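Local coordinates for protein MATE family efflux transporter (Vibrio cholerae, PDB 6IDP) that probably exports drugs and other toxic compounds across the inner membrane, with conformational changes that depend on protons, as a member of the MATE multidrug transporter family, at residues Ala267-Ala270 / Leu271-Phe275; Leu322-Ala325 / Leu326-Val330. All coordinates share one frame; numbering follows the deposited sequence.

Contact 1 (Ala267-Ala270 / Leu271-Phe275)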
loop_
_atom_site.group_PDB
_atom_site.type_symbol
_atom_site.label_atom_id
_atom_site.label_comp_id
_atom_site.label_asym_id
_atom_site.label_seq_id
_atom_site.Cartn_x
_atom_site.Cartn_y
_atom_site.Cartn_z
ATOM N N ALA A 267 14.615 7.690 16.634
ATOM C CA ALA A 267 13.572 6.907 17.286
ATOM C C ALA A 267 12.227 7.636 17.277
ATOM O O ALA A 267 11.178 7.015 17.105
ATOM C CB ALA A 267 13.978 6.573 18.715
ATOM N N ALA A 268 12.260 8.949 17.466
ATOM C CA ALA A 268 11.040 9.742 17.495
ATOM C C ALA A 268 10.382 9.772 16.120
ATOM O O ALA A 268 9.155 9.745 16.008
ATOM C CB ALA A 268 11.331 11.152 17.974
ATOM N N TRP A 269 11.201 9.827 15.076
ATOM C CA TRP A 269 10.691 9.854 13.712
ATOM C C TRP A 269 10.029 8.529 13.347
ATOM O O TRP A 269 9.025 8.503 12.634
ATOM C CB TRP A 269 11.814 10.170 12.726
ATOM C CG TRP A 269 11.348 10.246 11.306
ATOM C CD1 TRP A 269 11.384 9.246 10.374
ATOM C CD2 TRP A 269 10.773 11.383 10.653
ATOM N NE1 TRP A 269 10.869 9.693 9.182
ATOM C CE2 TRP A 269 10.486 11.000 9.326
ATOM C CE3 TRP A 269 10.473 12.686 11.059
ATOM C CZ2 TRP A 269 9.911 11.877 8.404
ATOM C CZ3 TRP A 269 9.903 13.552 10.143
ATOM C CH2 TRP A 269 9.629 13.145 8.833
ATOM N N ALA A 270 10.596 7.431 13.838
ATOM C CA ALA A 270 10.024 6.115 13.589
ATOM C C ALA A 270 8.625 6.023 14.191
ATOM O O ALA A 270 7.691 5.562 13.537
ATOM C CB ALA A 270 10.925 5.021 14.148
ATOM N N LEU A 271 8.482 6.473 15.434
ATOM C CA LEU A 271 7.178 6.492 16.085
ATOM C C LEU A 271 6.233 7.473 15.388
ATOM O O LEU A 271 5.045 7.191 15.228
ATOM C CB LEU A 271 7.321 6.845 17.566
ATOM C CG LEU A 271 8.015 5.783 18.427
ATOM C CD1 LEU A 271 8.346 6.328 19.807
ATOM C CD2 LEU A 271 7.157 4.532 18.536
ATOM N N GLY A 272 6.768 8.617 14.969
ATOM C CA GLY A 272 5.984 9.623 14.276
ATOM C C GLY A 272 5.446 9.143 12.938
ATOM O O GLY A 272 4.302 9.435 12.579
ATOM N N SER A 273 6.275 8.407 12.201
ATOM C CA SER A 273 5.878 7.853 10.910
ATOM C C SER A 273 4.827 6.767 11.091
ATOM O O SER A 273 3.894 6.649 10.294
ATOM C CB SER A 273 7.091 7.287 10.170
ATOM O OG SER A 273 8.055 8.293 9.921
ATOM N N ARG A 274 4.997 5.969 12.140
ATOM C CA ARG A 274 4.032 4.938 12.489
ATOM C C ARG A 274 2.669 5.560 12.767
ATOM O O ARG A 274 1.641 5.043 12.326
ATOM C CB ARG A 274 4.514 4.141 13.703
ATOM C CG ARG A 274 3.535 3.089 14.188
ATOM C CD ARG A 274 4.021 2.447 15.476
ATOM N NE ARG A 274 5.370 1.909 15.337
ATOM C CZ ARG A 274 5.641 0.666 14.952
ATOM N NH1 ARG A 274 4.656 -0.173 14.667
ATOM N NH2 ARG A 274 6.901 0.262 14.852
ATOM N N PHE A 275 2.670 6.676 13.492
ATOM C CA PHE A 275 1.431 7.384 13.783
ATOM C C PHE A 275 0.791 7.925 12.505
ATOM O O PHE A 275 -0.426 7.840 12.339
ATOM C CB PHE A 275 1.664 8.529 14.771
ATOM C CG PHE A 275 0.415 9.301 15.098
ATOM C CD1 PHE A 275 0.073 10.437 14.380
ATOM C CD2 PHE A 275 -0.427 8.882 16.116
ATOM C CE1 PHE A 275 -1.079 11.137 14.673
ATOM C CE2 PHE A 275 -1.581 9.586 16.414
ATOM C CZ PHE A 275 -1.906 10.712 15.691
#
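W269 and S273 meet one turn apart on helix 263-279, the serine hydroxyl lying over one face of the indole. Followed outward, the serine's CB first packs 3.4 Å from W269 O. OG, anti to its own carbonyl carbon (chi1 -61°), then folds back along the helix and donates a hydrogen bond to W269 O at 2.9 Å. That oxygen also accepts from S273 N at 2.8 Å, and the two donors reach it from opposite faces of the carbonyl plane, the hydroxyl standing 35° out of it. Serine suits this place because its short chain lets the backbone take up its hydroxyl within the helix. The same OG lies 3.2 Å above the indole plane, displaced toward the rim near NE1; the angle there is too poor for a hydrogen bond. With CG of W269 pointing opposite its backbone N (chi1 -179°), the indole is carried out to where this hydroxyl lies over its face. Nearer the start of the segment, L271 lays its CG 3.6 Å from A267 O, whose carbonyl accepts L271 N. W269 reaches Y394, L410 and F411 of helix 379-435, whereas small, buried A268 packs on V345 and I348, L271 on L349 and F275 on L353, all of helix 343-355; F275 also meets T328 of helix 303-330 and a monoolein.

Contact 2 (Leu322-Ala325 / Leu326-Val330); sequences LLIA and LVTYV. With OLC ((2R)-2,3-dihydroxypropyl (9Z)-octadec-9-enoate), chain D; OLC ((2R)-2,3-dihydroxypropyl (9Z)-octadec-9-enoate), chain E; OLC ((2R)-2,3-dihydroxypropyl (9Z)-octadec-9-enoate), chain F; OLC ((2R)-2,3-dihydroxypropyl (9Z)-octadec-9-enoate), chain N.
L322 to V330 form the last turns of helix 303-330, and each carbonyl of 322-325 accepts the amide four residues on. The straightest of these bonds runs from V327 N to L323 O, 2.9 Å long with an N-H...O angle of 174°. I324 O is held twice: T328 N binds it at 2.9 Å and T328 OG1 at 2.7 Å, from opposite faces of the carbonyl plane. Threonine can sit at this buried position because its hydroxyl is satisfied there, a chi1 of -55° folding OG1 back beside the backbone N. I324 and T328 lie side by side and point the same way; I324 touches A279 and T328 touches F275, both of helix 263-279. Leucine suits a surface that meets monoolein chains and probably faces lipid in the membrane: L326 rests its CG 4.4 Å from L322 CD1 and turns CD2 to the chain D monoolein. Y329 sends its ring away from 322-325, with C18 of that lipid 3.9 Å above one face, offset toward the rim. Its OH comes 3.2 Å from C2 of the chain E monoolein. Other monooleins lie along L322 (chain F) and I324 (chain N). Small A325 packs on P357 and I358. A threonine hydroxyl bonded to the carbonyl four residues back is a familiar feature of transmembrane helices, here at the end of helix 303-330 in a MATE family transporter.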
loop_
_atom_site.group_PDB
_atom_site.type_symbol
_atom_site.label_atom_id
_atom_site.label_comp_id
_atom_site.label_asym_id
_atom_site.label_seq_id
_atom_site.Cartn_x
_atom_site.Cartn_y
_atom_site.Cartn_z
ATOM N N LEU A 322 -8.563 16.585 9.385
ATOM C CA LEU A 322 -8.566 17.801 10.198
ATOM C C LEU A 322 -8.954 17.472 11.636
ATOM O O LEU A 322 -8.323 17.944 12.584
ATOM C CB LEU A 322 -9.515 18.855 9.622
ATOM C CG LEU A 322 -9.754 20.107 10.479
ATOM C CD1 LEU A 322 -8.448 20.809 10.816
ATOM C CD2 LEU A 322 -10.706 21.069 9.783
ATOM N N LEU A 323 -9.996 16.659 11.787
ATOM C CA LEU A 323 -10.441 16.213 13.103
ATOM C C LEU A 323 -9.358 15.432 13.840
ATOM O O LEU A 323 -9.093 15.685 15.016
ATOM C CB LEU A 323 -11.696 15.353 12.976
ATOM C CG LEU A 323 -12.943 16.099 12.515
ATOM C CD1 LEU A 323 -14.161 15.195 12.618
ATOM C CD2 LEU A 323 -13.128 17.372 13.330
ATOM N N ILE A 324 -8.749 14.477 13.143
ATOM C CA ILE A 324 -7.663 13.683 13.701
ATOM C C ILE A 324 -6.522 14.580 14.180
ATOM O O ILE A 324 -5.982 14.385 15.269
ATOM C CB ILE A 324 -7.132 12.667 12.668
ATOM C CG1 ILE A 324 -8.187 11.596 12.392
ATOM C CG2 ILE A 324 -5.842 12.020 13.152
ATOM C CD1 ILE A 324 -7.751 10.571 11.376
ATOM N N ALA A 325 -6.177 15.573 13.366
ATOM C CA ALA A 325 -5.135 16.530 13.714
ATOM C C ALA A 325 -5.495 17.313 14.975
ATOM O O ALA A 325 -4.647 17.532 15.840
ATOM C CB ALA A 325 -4.884 17.481 12.556
ATOM N N LEU A 326 -6.753 17.733 15.075
ATOM C CA LEU A 326 -7.217 18.484 16.236
ATOM C C LEU A 326 -7.144 17.651 17.510
ATOM O O LEU A 326 -6.627 18.109 18.531
ATOM C CB LEU A 326 -8.646 18.978 16.016
ATOM C CG LEU A 326 -8.782 20.242 15.167
ATOM C CD1 LEU A 326 -10.244 20.522 14.852
ATOM C CD2 LEU A 326 -8.148 21.425 15.881
ATOM N N VAL A 327 -7.667 16.431 17.448
ATOM C CA VAL A 327 -7.625 15.518 18.583
ATOM C C VAL A 327 -6.175 15.239 18.990
ATOM O O VAL A 327 -5.839 15.260 20.175
ATOM C CB VAL A 327 -8.341 14.190 18.261
ATOM C CG1 VAL A 327 -8.186 13.203 19.405
ATOM C CG2 VAL A 327 -9.812 14.440 17.962
ATOM N N THR A 328 -5.321 14.998 17.997
ATOM C CA THR A 328 -3.909 14.723 18.238
ATOM C C THR A 328 -3.198 15.933 18.839
ATOM O O THR A 328 -2.345 15.791 19.714
ATOM C CB THR A 328 -3.189 14.309 16.939
ATOM O OG1 THR A 328 -3.871 13.196 16.348
ATOM C CG2 THR A 328 -1.746 13.921 17.225
ATOM N N TYR A 329 -3.560 17.119 18.362
ATOM C CA TYR A 329 -2.990 18.375 18.840
ATOM C C TYR A 329 -3.299 18.594 20.316
ATOM O O TYR A 329 -2.421 18.974 21.099
ATOM C CB TYR A 329 -3.532 19.539 18.011
ATOM C CG TYR A 329 -2.883 20.887 18.250
ATOM C CD1 TYR A 329 -1.712 21.240 17.596
ATOM C CD2 TYR A 329 -3.467 21.822 19.097
ATOM C CE1 TYR A 329 -1.125 22.482 17.793
ATOM C CE2 TYR A 329 -2.891 23.064 19.302
ATOM C CZ TYR A 329 -1.720 23.389 18.645
ATOM O OH TYR A 329 -1.141 24.622 18.845
ATOM N N VAL A 330 -4.552 18.353 20.690
ATOM C CA VAL A 330 -4.976 18.527 22.073
ATOM C C VAL A 330 -4.254 17.556 23.006
ATOM O O VAL A 330 -3.808 17.938 24.085
ATOM C CB VAL A 330 -6.500 18.340 22.215
ATOM C CG1 VAL A 330 -6.909 18.407 23.676
ATOM C CG2 VAL A 330 -7.240 19.399 21.413
HETATM C C18 OLC D . -4.446 22.479 14.960
HETATM C C10 OLC D . 4.161 25.478 14.203
HETATM C C9 OLC D . 4.387 26.768 14.527
HETATM C C17 OLC D . -3.052 22.253 14.420
HETATM C C11 OLC D . 3.554 25.125 12.860
HETATM C C16 OLC D . -2.371 23.581 14.166
HETATM C C12 OLC D . 2.068 25.411 12.873
HETATM C C15 OLC D . -0.874 23.362 14.162
HETATM C C13 OLC D . 1.324 24.238 13.477
HETATM C C14 OLC D . -0.163 24.526 13.506
HETATM C C8 OLC E . 2.649 21.056 25.483
HETATM C C7 OLC E . 1.435 21.509 24.703
HETATM C C6 OLC E . 1.843 22.399 23.549
HETATM C C5 OLC E . 0.612 22.759 22.744
HETATM C C4 OLC E . 0.892 22.621 21.262
HETATM C C3 OLC E . 1.961 23.607 20.837
HETATM C C2 OLC E . 1.937 23.746 19.330
HETATM C C1 OLC E . 2.760 24.945 18.910
HETATM C C18 OLC F . -6.814 18.434 6.882
HETATM C C10 OLC F . -11.971 21.131 5.920
HETATM C C9 OLC F . -12.993 20.639 5.186
HETATM C C17 OLC F . -6.519 19.861 7.290
HETATM C C11 OLC F . -10.877 21.970 5.287
HETATM C C8 OLC F . -13.090 20.906 3.699
HETATM C C16 OLC F . -6.368 20.717 6.054
HETATM C C12 OLC F . -9.957 22.509 6.366
HETATM C C15 OLC F . -6.214 22.166 6.462
HETATM C C13 OLC F . -8.553 22.651 5.816
HETATM C C14 OLC F . -7.551 22.683 6.951
HETATM C C18 OLC N . -5.286 8.410 15.509
HETATM C C17 OLC N . -6.011 8.344 14.183
HETATM C C16 OLC N . -6.838 7.079 14.125
HETATM C C12 OLC N . -10.020 4.386 11.510
HETATM C C15 OLC N . -7.578 7.008 12.808
HETATM C C13 OLC N . -9.288 5.709 11.575
HETATM C C14 OLC N . -8.259 5.660 12.684
#

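How the contacts relate
Along the chain, contact 1 comes first, within helix 263-279; helix 281-299 follows, and contact 2 then lies at the end of helix 303-330. Each contact joins adjoining residues of a single helix, so neither closes a long loop, and the two stand in series without nesting or crossing. Their centres are about 17 Å apart, yet they touch where F275 CZ packs 3.2 Å from T328 OG1. Helix 343-355 is a shared neighbour, its L353 meeting both F275 and T328. The two contacts thereby tie three helices of the second MatE range together, with four monooleins along 322-330 and a monoolein also touching F275.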